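PDB 3ESI: ApeI dehydratase-like domain-containing protein from Pectobacterium atrosepticum, which is of unknown function but carries a hot-dog fold of the ApeI dehydratase-like family, and so may act on acyl thioester substrates. Local coordinates for residues H9-T14 against T57-Q62; L22-D27 against M53-T58; P28-F33 against L49-H54; Y101-G106 against R110-G115. All blocks are in the same frame, centred on the assembly; numbering follows the deposited sequence.

Interaction 1 (H9-T14 against T57-Q62)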
loop_
_atom_site.group_PDB
_atom_site.type_symbol
_atom_site.label_atom_id
_atom_site.label_comp_id
_atom_site.label_asym_id
_atom_site.label_seq_id
_atom_site.Cartn_x
_atom_site.Cartn_y
_atom_site.Cartn_z
ATOM N N HIS A 9 -11.907 30.025 5.071
ATOM C CA HIS A 9 -11.802 31.439 4.806
ATOM C C HIS A 9 -12.628 31.812 3.587
ATOM O O HIS A 9 -13.098 30.937 2.855
ATOM C CB HIS A 9 -10.337 31.817 4.650
ATOM C CG HIS A 9 -9.589 31.796 5.947
ATOM N ND1 HIS A 9 -8.215 31.846 6.024
ATOM C CD2 HIS A 9 -10.034 31.746 7.225
ATOM C CE1 HIS A 9 -7.845 31.829 7.293
ATOM N NE2 HIS A 9 -8.930 31.768 8.042
ATOM N N ASP A 10 -12.847 33.111 3.405
ATOM C CA ASP A 10 -13.625 33.603 2.274
ATOM C C ASP A 10 -12.767 33.510 1.032
ATOM O O ASP A 10 -11.541 33.507 1.121
ATOM C CB ASP A 10 -14.038 35.068 2.470
ATOM C CG ASP A 10 -14.898 35.286 3.708
ATOM O OD1 ASP A 10 -15.868 34.526 3.923
ATOM O OD2 ASP A 10 -14.604 36.238 4.462
ATOM N N VAL A 11 -13.415 33.443 -0.123
ATOM C CA VAL A 11 -12.700 33.365 -1.383
ATOM C C VAL A 11 -12.031 34.694 -1.717
ATOM O O VAL A 11 -12.668 35.749 -1.666
ATOM C CB VAL A 11 -13.646 33.002 -2.539
ATOM C CG1 VAL A 11 -12.864 32.930 -3.839
ATOM C CG2 VAL A 11 -14.351 31.684 -2.246
ATOM N N LYS A 12 -10.746 34.631 -2.054
ATOM C CA LYS A 12 -9.967 35.808 -2.426
ATOM C C LYS A 12 -9.844 35.892 -3.943
ATOM O O LYS A 12 -8.888 35.370 -4.512
ATOM C CB LYS A 12 -8.561 35.727 -1.836
ATOM C CG LYS A 12 -8.491 35.924 -0.341
ATOM C CD LYS A 12 -7.087 35.637 0.198
ATOM C CE LYS A 12 -5.989 36.395 -0.563
ATOM N NZ LYS A 12 -6.132 37.877 -0.514
ATOM N N LYS A 13 -10.799 36.545 -4.599
ATOM C CA LYS A 13 -10.750 36.677 -6.052
ATOM C C LYS A 13 -9.776 37.768 -6.490
ATOM O O LYS A 13 -9.757 38.855 -5.922
ATOM C CB LYS A 13 -12.126 37.028 -6.630
ATOM C CG LYS A 13 -13.264 36.061 -6.348
ATOM C CD LYS A 13 -14.370 36.282 -7.380
ATOM C CE LYS A 13 -15.679 35.607 -7.009
ATOM N NZ LYS A 13 -16.439 36.412 -6.013
ATOM N N THR A 14 -8.963 37.471 -7.499
ATOM C CA THR A 14 -8.042 38.458 -8.047
ATOM C C THR A 14 -8.466 38.569 -9.512
ATOM O O THR A 14 -9.664 38.538 -9.816
ATOM C CB THR A 14 -6.557 38.014 -7.952
ATOM O OG1 THR A 14 -6.324 36.893 -8.812
ATOM C CG2 THR A 14 -6.209 37.636 -6.519
ATOM N N THR A 57 -14.142 22.017 -6.369
ATOM C CA THR A 57 -15.309 22.138 -7.241
ATOM C C THR A 57 -16.588 22.595 -6.556
ATOM O O THR A 57 -17.583 22.864 -7.221
ATOM C CB THR A 57 -15.613 20.823 -8.010
ATOM O OG1 THR A 57 -15.859 19.755 -7.086
ATOM C CG2 THR A 57 -14.453 20.467 -8.918
ATOM N N THR A 58 -16.587 22.677 -5.233
ATOM C CA THR A 58 -17.790 23.147 -4.556
ATOM C C THR A 58 -17.623 24.616 -4.166
ATOM O O THR A 58 -18.600 25.301 -3.869
ATOM C CB THR A 58 -18.096 22.322 -3.286
ATOM O OG1 THR A 58 -16.971 22.369 -2.406
ATOM C CG2 THR A 58 -18.409 20.875 -3.650
ATOM N N VAL A 59 -16.382 25.099 -4.201
ATOM C CA VAL A 59 -16.086 26.474 -3.815
ATOM C C VAL A 59 -15.406 27.354 -4.876
ATOM O O VAL A 59 -15.527 28.575 -4.828
ATOM C CB VAL A 59 -15.219 26.494 -2.525
ATOM C CG1 VAL A 59 -14.909 27.915 -2.115
ATOM C CG2 VAL A 59 -15.942 25.772 -1.399
ATOM N N LEU A 60 -14.690 26.763 -5.827
ATOM C CA LEU A 60 -14.024 27.578 -6.833
ATOM C C LEU A 60 -14.458 27.326 -8.274
ATOM O O LEU A 60 -14.791 28.262 -8.994
ATOM C CB LEU A 60 -12.506 27.419 -6.715
ATOM C CG LEU A 60 -11.900 27.826 -5.369
ATOM C CD1 LEU A 60 -10.382 27.679 -5.424
ATOM C CD2 LEU A 60 -12.283 29.266 -5.038
ATOM N N ALA A 61 -14.453 26.065 -8.694
ATOM C CA ALA A 61 -14.823 25.712 -10.058
ATOM C C ALA A 61 -16.043 24.811 -10.075
ATOM O O ALA A 61 -15.953 23.632 -10.408
ATOM C CB ALA A 61 -13.654 25.024 -10.734
ATOM N N GLN A 62 -17.186 25.387 -9.729
ATOM C CA GLN A 62 -18.442 24.654 -9.662
ATOM C C GLN A 62 -18.800 23.803 -10.886
ATOM O O GLN A 62 -19.274 22.665 -10.747
ATOM C CB GLN A 62 -19.591 25.624 -9.351
ATOM C CG GLN A 62 -19.651 26.086 -7.887
ATOM C CD GLN A 62 -18.482 26.976 -7.474
ATOM O OE1 GLN A 62 -18.321 27.284 -6.291
ATOM N NE2 GLN A 62 -17.668 27.401 -8.446
#
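Apolar packing of Val11 on Val59 and Leu60 makes up this contact, which lies at the C-terminal end of helix 45-59 and joins it to the loop between strands 4-8 and 17-25. Val11 is the one residue of its segment that takes part, and its two methyl groups divide the work. CG2 reaches Val59 CG1 at 3.8 Å, while CG1 meets Leu60 CD2 at 3.9 Å, so the valine straddles two successive residues of the other segment. A chi1 of 180° turns the fork so that CG2 faces Val59 and CG1 faces Leu60. The side chains overlap alongside one another, methyl against methyl, and do not meet head-on. The nearest CA atoms, those of Val11 and Val59, remain 8.1 Å apart, and the summed buried surface is a modest 95 Å². Neighbouring strands complete the site: Val59 also packs on Val20, and Leu60 continues inward to Leu88 and Trp90. Leu60 is buried, whereas Val11 and Val59 are partly exposed, placing the contact at the border of the hydrophobic core. No hydrogen bond crosses between the segments; the association therefore rests on dispersion and the exclusion of water, with little directional constraint.

Interaction 2 (L22-D27 against M53-T58)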
loop_
_atom_site.group_PDB
_atom_site.type_symbol
_atom_site.label_atom_id
_atom_site.label_comp_id
_atom_site.label_asym_id
_atom_site.label_seq_id
_atom_site.Cartn_x
_atom_site.Cartn_y
_atom_site.Cartn_z
ATOM N N LEU A 22 -8.445 26.469 3.868
ATOM C CA LEU A 22 -9.197 25.722 4.857
ATOM C C LEU A 22 -8.294 25.190 5.941
ATOM O O LEU A 22 -7.114 24.938 5.714
ATOM C CB LEU A 22 -9.927 24.538 4.223
ATOM C CG LEU A 22 -11.126 24.841 3.334
ATOM C CD1 LEU A 22 -10.665 25.504 2.049
ATOM C CD2 LEU A 22 -11.845 23.549 3.023
ATOM N N MET A 23 -8.843 25.053 7.138
ATOM C CA MET A 23 -8.088 24.466 8.232
ATOM C C MET A 23 -8.873 23.179 8.398
ATOM O O MET A 23 -10.092 23.212 8.569
ATOM C CB MET A 23 -8.155 25.329 9.496
ATOM C CG MET A 23 -7.247 24.828 10.618
ATOM S SD MET A 23 -7.058 25.981 12.014
ATOM C CE MET A 23 -5.735 27.090 11.310
ATOM N N LEU A 24 -8.186 22.048 8.298
ATOM C CA LEU A 24 -8.850 20.747 8.398
ATOM C C LEU A 24 -8.235 19.872 9.484
ATOM O O LEU A 24 -7.055 20.006 9.832
ATOM C CB LEU A 24 -8.760 20.009 7.051
ATOM C CG LEU A 24 -9.021 20.847 5.801
ATOM C CD1 LEU A 24 -8.688 20.039 4.565
ATOM C CD2 LEU A 24 -10.448 21.299 5.766
ATOM N N GLN A 25 -9.043 18.979 10.031
ATOM C CA GLN A 25 -8.552 18.083 11.062
ATOM C C GLN A 25 -8.674 16.674 10.524
ATOM O O GLN A 25 -9.746 16.272 10.043
ATOM C CB GLN A 25 -9.371 18.246 12.349
ATOM C CG GLN A 25 -8.997 17.289 13.486
ATOM C CD GLN A 25 -7.617 17.558 14.095
ATOM O OE1 GLN A 25 -7.041 18.646 13.934
ATOM N NE2 GLN A 25 -7.088 16.564 14.824
ATOM N N VAL A 26 -7.565 15.943 10.573
ATOM C CA VAL A 26 -7.534 14.570 10.102
ATOM C C VAL A 26 -7.998 13.673 11.242
ATOM O O VAL A 26 -7.233 13.323 12.136
ATOM C CB VAL A 26 -6.119 14.175 9.666
ATOM C CG1 VAL A 26 -6.083 12.706 9.273
ATOM C CG2 VAL A 26 -5.688 15.058 8.519
ATOM N N ASP A 27 -9.268 13.309 11.190
ATOM C CA ASP A 27 -9.907 12.484 12.199
ATOM C C ASP A 27 -9.369 11.054 12.304
ATOM O O ASP A 27 -9.421 10.290 11.344
ATOM C CB ASP A 27 -11.398 12.438 11.903
ATOM C CG ASP A 27 -12.211 12.021 13.095
ATOM O OD1 ASP A 27 -13.430 11.810 12.917
ATOM O OD2 ASP A 27 -11.642 11.918 14.202
ATOM N N MET A 53 -10.223 17.797 -4.641
ATOM C CA MET A 53 -11.270 17.889 -5.644
ATOM C C MET A 53 -12.644 18.281 -5.092
ATOM O O MET A 53 -13.369 19.040 -5.726
ATOM C CB MET A 53 -11.361 16.571 -6.426
ATOM C CG MET A 53 -10.245 16.385 -7.479
ATOM S SD MET A 53 -10.089 17.726 -8.729
ATOM C CE MET A 53 -8.699 18.378 -8.218
ATOM N N HIS A 54 -13.009 17.782 -3.920
ATOM C CA HIS A 54 -14.307 18.125 -3.340
ATOM C C HIS A 54 -14.405 19.626 -3.015
ATOM O O HIS A 54 -15.392 20.282 -3.353
ATOM C CB HIS A 54 -14.544 17.272 -2.089
ATOM C CG HIS A 54 -15.761 17.650 -1.305
ATOM N ND1 HIS A 54 -15.725 18.553 -0.265
ATOM C CD2 HIS A 54 -17.044 17.228 -1.395
ATOM C CE1 HIS A 54 -16.933 18.670 0.256
ATOM N NE2 HIS A 54 -17.752 17.877 -0.412
ATOM N N TYR A 55 -13.379 20.172 -2.375
ATOM C CA TYR A 55 -13.386 21.584 -2.034
ATOM C C TYR A 55 -13.201 22.469 -3.255
ATOM O O TYR A 55 -13.866 23.494 -3.390
ATOM C CB TYR A 55 -12.305 21.891 -0.988
ATOM C CG TYR A 55 -12.659 21.327 0.367
ATOM C CD1 TYR A 55 -13.847 21.693 0.993
ATOM C CD2 TYR A 55 -11.837 20.398 1.006
ATOM C CE1 TYR A 55 -14.220 21.150 2.217
ATOM C CE2 TYR A 55 -12.201 19.841 2.239
ATOM C CZ TYR A 55 -13.400 20.224 2.835
ATOM O OH TYR A 55 -13.804 19.672 4.033
ATOM N N ALA A 56 -12.320 22.066 -4.161
ATOM C CA ALA A 56 -12.074 22.869 -5.354
ATOM C C ALA A 56 -13.293 23.037 -6.263
ATOM O O ALA A 56 -13.471 24.098 -6.861
ATOM C CB ALA A 56 -10.900 22.292 -6.147
ATOM N N THR A 57 -14.142 22.017 -6.369
ATOM C CA THR A 57 -15.309 22.138 -7.241
ATOM C C THR A 57 -16.588 22.595 -6.556
ATOM O O THR A 57 -17.583 22.864 -7.221
ATOM C CB THR A 57 -15.613 20.823 -8.010
ATOM O OG1 THR A 57 -15.859 19.755 -7.086
ATOM C CG2 THR A 57 -14.453 20.467 -8.918
ATOM N N THR A 58 -16.587 22.677 -5.233
ATOM C CA THR A 58 -17.790 23.147 -4.556
ATOM C C THR A 58 -17.623 24.616 -4.166
ATOM O O THR A 58 -18.600 25.301 -3.869
ATOM C CB THR A 58 -18.096 22.322 -3.286
ATOM O OG1 THR A 58 -16.971 22.369 -2.406
ATOM C CG2 THR A 58 -18.409 20.875 -3.650
#
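Leu22 and Tyr55 form the tight part of this contact, a CH-pi interaction in which one methyl group sits squarely over an aromatic ring. Leu22 CD2 is 3.3 Å from the centroid of the Tyr55 ring and only 9° off its normal. The closest single atom is Tyr55 CD1, 3.4 Å from Leu22 CD2, but all six ring carbons lie within 3.8 Å of that methyl, as expected for a group centred on the face. On Leu22, chi1 of -72° keeps CG beside the backbone N, and chi2 of 70°, measured to CD1, leaves CD2 extended away from CA and over the ring. The opposite face of the ring is approached by His54 of the same helix, whose ND1 lies 3.8 Å above the plane and offset toward the rim. Here strand 17-25 supplies alternate residues, Leu22 and Leu24, to the side of the antiparallel sheet that embraces helix 45-59, the central "sausage" of the hot-dog fold. Tyr55 extends further across that surface to Leu88 of strand 83-91 and to Pro3 and Glu5 near the N-terminus. Packing is looser at the phenolic end: Leu24 CD2 approaches obliquely, 4.1 Å from Tyr55 OH. On the more open side of the helix, the exposed Thr58 turns back on its own backbone, its OG1 donating to His54 O at 2.8 Å. Thr57, partly exposed, does the same to Met53 O, which also accepts from Thr57 N on the other face of its carbonyl plane.

Interaction 3 (P28-F33 against L49-H54)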
loop_
_atom_site.group_PDB
_atom_site.type_symbol
_atom_site.label_atom_id
_atom_site.label_comp_id
_atom_site.label_asym_id
_atom_site.label_seq_id
_atom_site.Cartn_x
_atom_site.Cartn_y
_atom_site.Cartn_z
ATOM N N PRO A 28 -8.862 10.672 13.489
ATOM C CA PRO A 28 -8.310 9.341 13.770
ATOM C C PRO A 28 -9.292 8.217 13.470
ATOM O O PRO A 28 -8.894 7.073 13.343
ATOM C CB PRO A 28 -7.997 9.401 15.264
ATOM C CG PRO A 28 -7.684 10.858 15.487
ATOM C CD PRO A 28 -8.768 11.535 14.682
ATOM N N ASP A 29 -10.575 8.542 13.371
ATOM C CA ASP A 29 -11.589 7.530 13.104
ATOM C C ASP A 29 -11.945 7.334 11.638
ATOM O O ASP A 29 -12.888 6.607 11.325
ATOM C CB ASP A 29 -12.868 7.836 13.890
ATOM C CG ASP A 29 -12.635 7.856 15.397
ATOM O OD1 ASP A 29 -11.979 6.917 15.908
ATOM O OD2 ASP A 29 -13.108 8.807 16.065
ATOM N N LEU A 30 -11.203 7.974 10.742
ATOM C CA LEU A 30 -11.457 7.835 9.311
ATOM C C LEU A 30 -11.102 6.427 8.842
ATOM O O LEU A 30 -10.116 5.838 9.293
ATOM C CB LEU A 30 -10.632 8.858 8.529
ATOM C CG LEU A 30 -10.875 10.310 8.933
ATOM C CD1 LEU A 30 -9.806 11.182 8.308
ATOM C CD2 LEU A 30 -12.273 10.754 8.531
ATOM N N PHE A 31 -11.899 5.891 7.927
ATOM C CA PHE A 31 -11.662 4.545 7.409
ATOM C C PHE A 31 -10.247 4.393 6.857
ATOM O O PHE A 31 -9.708 3.283 6.782
ATOM C CB PHE A 31 -12.696 4.198 6.327
ATOM C CG PHE A 31 -14.088 4.019 6.860
ATOM C CD1 PHE A 31 -14.316 3.236 7.991
ATOM C CD2 PHE A 31 -15.170 4.620 6.234
ATOM C CE1 PHE A 31 -15.611 3.051 8.497
ATOM C CE2 PHE A 31 -16.467 4.443 6.729
ATOM C CZ PHE A 31 -16.686 3.654 7.867
ATOM N N TRP A 32 -9.652 5.521 6.480
ATOM C CA TRP A 32 -8.295 5.546 5.945
ATOM C C TRP A 32 -7.287 4.995 6.947
ATOM O O TRP A 32 -6.196 4.566 6.570
ATOM C CB TRP A 32 -7.885 6.985 5.603
ATOM C CG TRP A 32 -8.810 7.681 4.643
ATOM C CD1 TRP A 32 -9.727 8.653 4.938
ATOM C CD2 TRP A 32 -8.905 7.455 3.233
ATOM N NE1 TRP A 32 -10.383 9.044 3.794
ATOM C CE2 TRP A 32 -9.900 8.323 2.735
ATOM C CE3 TRP A 32 -8.242 6.603 2.339
ATOM C CZ2 TRP A 32 -10.249 8.363 1.382
ATOM C CZ3 TRP A 32 -8.587 6.647 1.000
ATOM C CH2 TRP A 32 -9.584 7.521 0.536
ATOM N N PHE A 33 -7.649 5.010 8.223
ATOM C CA PHE A 33 -6.742 4.558 9.259
ATOM C C PHE A 33 -7.148 3.282 9.975
ATOM O O PHE A 33 -6.476 2.863 10.919
ATOM C CB PHE A 33 -6.568 5.663 10.294
ATOM C CG PHE A 33 -6.202 6.997 9.710
ATOM C CD1 PHE A 33 -5.087 7.131 8.897
ATOM C CD2 PHE A 33 -6.962 8.128 10.002
ATOM C CE1 PHE A 33 -4.729 8.374 8.379
ATOM C CE2 PHE A 33 -6.614 9.377 9.490
ATOM C CZ PHE A 33 -5.493 9.501 8.675
ATOM N N LEU A 49 -6.037 13.765 -2.821
ATOM C CA LEU A 49 -6.553 14.281 -4.082
ATOM C C LEU A 49 -8.064 14.481 -3.984
ATOM O O LEU A 49 -8.594 15.519 -4.370
ATOM C CB LEU A 49 -6.234 13.316 -5.229
ATOM C CG LEU A 49 -6.883 13.685 -6.572
ATOM C CD1 LEU A 49 -6.420 15.070 -6.973
ATOM C CD2 LEU A 49 -6.536 12.668 -7.655
ATOM N N ASP A 50 -8.748 13.475 -3.459
ATOM C CA ASP A 50 -10.190 13.519 -3.304
ATOM C C ASP A 50 -10.633 14.759 -2.554
ATOM O O ASP A 50 -11.513 15.476 -3.022
ATOM C CB ASP A 50 -10.680 12.262 -2.576
ATOM C CG ASP A 50 -12.176 12.276 -2.332
ATOM O OD1 ASP A 50 -12.934 12.529 -3.280
ATOM O OD2 ASP A 50 -12.604 12.029 -1.194
ATOM N N TRP A 51 -10.040 15.007 -1.386
ATOM C CA TRP A 51 -10.383 16.186 -0.603
ATOM C C TRP A 51 -10.122 17.446 -1.422
ATOM O O TRP A 51 -10.929 18.384 -1.408
ATOM C CB TRP A 51 -9.565 16.246 0.691
ATOM C CG TRP A 51 -9.836 15.127 1.626
ATOM C CD1 TRP A 51 -10.733 14.124 1.457
ATOM C CD2 TRP A 51 -9.212 14.901 2.896
ATOM N NE1 TRP A 51 -10.715 13.285 2.542
ATOM C CE2 TRP A 51 -9.789 13.737 3.442
ATOM C CE3 TRP A 51 -8.220 15.574 3.627
ATOM C CZ2 TRP A 51 -9.413 13.224 4.688
ATOM C CZ3 TRP A 51 -7.846 15.068 4.861
ATOM C CH2 TRP A 51 -8.444 13.901 5.382
ATOM N N VAL A 52 -9.000 17.480 -2.136
ATOM C CA VAL A 52 -8.682 18.644 -2.964
ATOM C C VAL A 52 -9.801 18.871 -3.984
ATOM O O VAL A 52 -10.299 19.982 -4.142
ATOM C CB VAL A 52 -7.329 18.466 -3.707
ATOM C CG1 VAL A 52 -7.176 19.528 -4.767
ATOM C CG2 VAL A 52 -6.166 18.576 -2.719
ATOM N N MET A 53 -10.223 17.797 -4.641
ATOM C CA MET A 53 -11.270 17.889 -5.644
ATOM C C MET A 53 -12.644 18.281 -5.092
ATOM O O MET A 53 -13.369 19.040 -5.726
ATOM C CB MET A 53 -11.361 16.571 -6.426
ATOM C CG MET A 53 -10.245 16.385 -7.479
ATOM S SD MET A 53 -10.089 17.726 -8.729
ATOM C CE MET A 53 -8.699 18.378 -8.218
ATOM N N HIS A 54 -13.009 17.782 -3.920
ATOM C CA HIS A 54 -14.307 18.125 -3.340
ATOM C C HIS A 54 -14.405 19.626 -3.015
ATOM O O HIS A 54 -15.392 20.282 -3.353
ATOM C CB HIS A 54 -14.544 17.272 -2.089
ATOM C CG HIS A 54 -15.761 17.650 -1.305
ATOM N ND1 HIS A 54 -15.725 18.553 -0.265
ATOM C CD2 HIS A 54 -17.044 17.228 -1.395
ATOM C CE1 HIS A 54 -16.933 18.670 0.256
ATOM N NE2 HIS A 54 -17.752 17.877 -0.412
#
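The indole of Trp51 receives Leu30 at its edge, near the ring plane, and meets the indole of Trp32 obliquely, while the Phe33 ring has Trp32 CB over the centre of one face. These groups belong to the loop 28-33 and the central helix 45-59 of the hot-dog fold, in the region where the chain leaves strand 17-25 and heads for that helix. Leu30 CD1 comes to 4.2 Å from Trp51 CZ2, Leu30 reaching out from the loop and Trp51 from the helix. Trp51 has chi2 of -2°, an orientation that carries the six-membered ring out from the helix toward the loop. The backbones are correspondingly distant: even the nearest CA atoms, of Trp32 and Asp50, are separated by 12.4 Å, so long side chains span the gap. Within the loop, Trp32 CB stands 4.3 Å above the plane of the Phe33 ring. The local turn is closed by a backbone bond from Phe33 N to Leu30 O, 2.8 Å long, at the 3-10 segment 31-33. Both indoles are buried, and their polar atoms converge on one acceptor, since Trp32 NE1 and Trp51 NE1 each hydrogen-bond to Met1 O. This common carbonyl ties the N-terminus to loop and helix together. Beside the site, Phe31 makes an edge-to-face stack with Phe66 of the second subunit, placing this loop at an interface between subunits. Between the indoles themselves, the closest approach is Trp32 NE1 to Trp51 CZ2, at 4.4 Å.

Interaction 4 (Y101-G106 against R110-G115)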
loop_
_atom_site.group_PDB
_atom_site.type_symbol
_atom_site.label_atom_id
_atom_site.label_comp_id
_atom_site.label_asym_id
_atom_site.label_seq_id
_atom_site.Cartn_x
_atom_site.Cartn_y
_atom_site.Cartn_z
ATOM N N TYR A 101 -0.877 21.409 0.932
ATOM C CA TYR A 101 -1.230 20.920 2.262
ATOM C C TYR A 101 -0.075 21.175 3.209
ATOM O O TYR A 101 1.069 20.857 2.890
ATOM C CB TYR A 101 -1.476 19.402 2.257
ATOM C CG TYR A 101 -2.840 18.934 1.804
ATOM C CD1 TYR A 101 -3.936 18.954 2.667
ATOM C CD2 TYR A 101 -3.022 18.412 0.521
ATOM C CE1 TYR A 101 -5.173 18.459 2.265
ATOM C CE2 TYR A 101 -4.253 17.917 0.111
ATOM C CZ TYR A 101 -5.319 17.941 0.984
ATOM O OH TYR A 101 -6.526 17.431 0.571
ATOM N N SER A 102 -0.364 21.730 4.378
ATOM C CA SER A 102 0.697 21.937 5.357
ATOM C C SER A 102 0.211 21.500 6.741
ATOM O O SER A 102 -0.959 21.661 7.089
ATOM C CB SER A 102 1.194 23.404 5.352
ATOM O OG SER A 102 0.254 24.318 5.886
ATOM N N ILE A 103 1.117 20.895 7.501
ATOM C CA ILE A 103 0.823 20.405 8.845
ATOM C C ILE A 103 1.187 21.460 9.877
ATOM O O ILE A 103 2.316 21.963 9.875
ATOM C CB ILE A 103 1.651 19.153 9.174
ATOM C CG1 ILE A 103 1.335 18.037 8.179
ATOM C CG2 ILE A 103 1.371 18.709 10.597
ATOM C CD1 ILE A 103 2.268 16.846 8.282
ATOM N N LEU A 104 0.236 21.795 10.751
ATOM C CA LEU A 104 0.487 22.786 11.805
ATOM C C LEU A 104 0.710 22.067 13.124
ATOM O O LEU A 104 -0.170 21.346 13.596
ATOM C CB LEU A 104 -0.700 23.756 11.976
ATOM C CG LEU A 104 -1.151 24.752 10.889
ATOM C CD1 LEU A 104 -0.007 25.038 9.927
ATOM C CD2 LEU A 104 -2.339 24.204 10.130
ATOM N N GLU A 105 1.896 22.252 13.697
ATOM C CA GLU A 105 2.266 21.665 14.991
ATOM C C GLU A 105 3.107 22.713 15.719
ATOM O O GLU A 105 4.068 23.245 15.157
ATOM C CB GLU A 105 3.107 20.394 14.830
ATOM C CG GLU A 105 2.366 19.167 14.330
ATOM C CD GLU A 105 3.254 17.912 14.319
ATOM O OE1 GLU A 105 3.700 17.482 15.412
ATOM O OE2 GLU A 105 3.506 17.364 13.220
ATOM N N GLY A 106 2.759 22.999 16.969
ATOM C CA GLY A 106 3.502 24.003 17.700
ATOM C C GLY A 106 3.505 25.278 16.877
ATOM O O GLY A 106 2.458 25.700 16.381
ATOM N N ARG A 110 4.918 22.779 8.198
ATOM C CA ARG A 110 5.658 22.096 7.131
ATOM C C ARG A 110 4.729 21.762 5.965
ATOM O O ARG A 110 3.551 21.473 6.167
ATOM C CB ARG A 110 6.252 20.775 7.630
ATOM C CG ARG A 110 7.191 20.857 8.809
ATOM C CD ARG A 110 7.505 19.448 9.292
ATOM N NE ARG A 110 6.276 18.704 9.593
ATOM C CZ ARG A 110 6.232 17.425 9.961
ATOM N NH1 ARG A 110 7.356 16.730 10.076
ATOM N NH2 ARG A 110 5.065 16.843 10.220
ATOM N N THR A 111 5.257 21.790 4.749
ATOM C CA THR A 111 4.449 21.437 3.584
ATOM C C THR A 111 4.398 19.915 3.571
ATOM O O THR A 111 5.427 19.261 3.741
ATOM C CB THR A 111 5.090 21.925 2.270
ATOM O OG1 THR A 111 5.296 23.342 2.331
ATOM C CG2 THR A 111 4.184 21.618 1.094
ATOM N N ALA A 112 3.212 19.345 3.390
ATOM C CA ALA A 112 3.083 17.893 3.382
ATOM C C ALA A 112 2.995 17.377 1.954
ATOM O O ALA A 112 3.539 16.316 1.620
ATOM C CB ALA A 112 1.843 17.470 4.175
ATOM N N SER A 113 2.301 18.134 1.115
ATOM C CA SER A 113 2.147 17.761 -0.274
ATOM C C SER A 113 1.638 18.960 -1.055
ATOM O O SER A 113 1.052 19.874 -0.488
ATOM C CB SER A 113 1.174 16.591 -0.400
ATOM O OG SER A 113 -0.136 16.981 -0.035
ATOM N N SER A 114 1.880 18.966 -2.355
ATOM C CA SER A 114 1.425 20.059 -3.205
ATOM C C SER A 114 1.349 19.533 -4.616
ATOM O O SER A 114 1.883 18.465 -4.902
ATOM C CB SER A 114 2.408 21.226 -3.138
ATOM O OG SER A 114 3.744 20.790 -3.365
ATOM N N GLY A 115 0.678 20.259 -5.499
ATOM C CA GLY A 115 0.602 19.788 -6.863
ATOM C C GLY A 115 -0.269 20.623 -7.756
ATOM O O GLY A 115 -0.935 21.547 -7.288
#
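Ile103 and Arg110 are a hydrogen-bonded antiparallel pair whose side chains run along together on one face of the sheet. From CB, the Ile103 chain sends CG1 to Ala112 CB at 4.1 Å; its end, CD1, then rests 3.4 Å from Arg110 NH2, with CG2 farther from that nitrogen. A bend at chi3 (-55°) carries the Arg110 guanidinium to Ile103 CD1 and also brings NH2 to 3.4 Å from Glu105 OE2. That salt bridge is purely electrostatic: the carboxylate and guanidinium planes stand 83° apart and the oxygen lies well out of the guanidinium plane. Lys82 pairs with the other oxygen of Glu105, so the carboxylate is shared by two cations. Backbone bonds fix the register, Ile103 N to Arg110 O at 2.8 Å and Arg110 N to Ile103 O in return. Tyr101 N donates to Ser113 O at 2.8 Å, and Tyr101 O accepts from Ala112 N at 2.7 Å and, weakly, from Ser113 N. Both Tyr101 OH and Ser113 OG bond to Gln48 of the central helix. Ala112 and Ser113 thus both face Tyr101: a classic beta bulge in the hairpin of strands 96-105 and 108-121, within the antiparallel sheet of the hot-dog fold.

Overall arrangement
Interactions 1, 2 and 3 all use helix 45-59, in the order 3, 2, 1 from its middle to its C-terminal end. The centres of interactions 2 and 3 are 9 Å apart and those of interactions 1 and 2 are 12 Å apart. Interactions 1 and 3, with centres 20 Å apart, lie on opposite sides of the chain's centre. Their partners, residues 9-14, 22-27 and 28-33, come earlier. Interaction 4 follows later, in a hairpin of the sheet that also holds residues 22-25; it touches interaction 3 where Tyr101 packs on Trp51 and Val52. Sheet and loops thus pack on the helix over that length, consistent with the hot-dog fold, in which a sheet wraps a central helix.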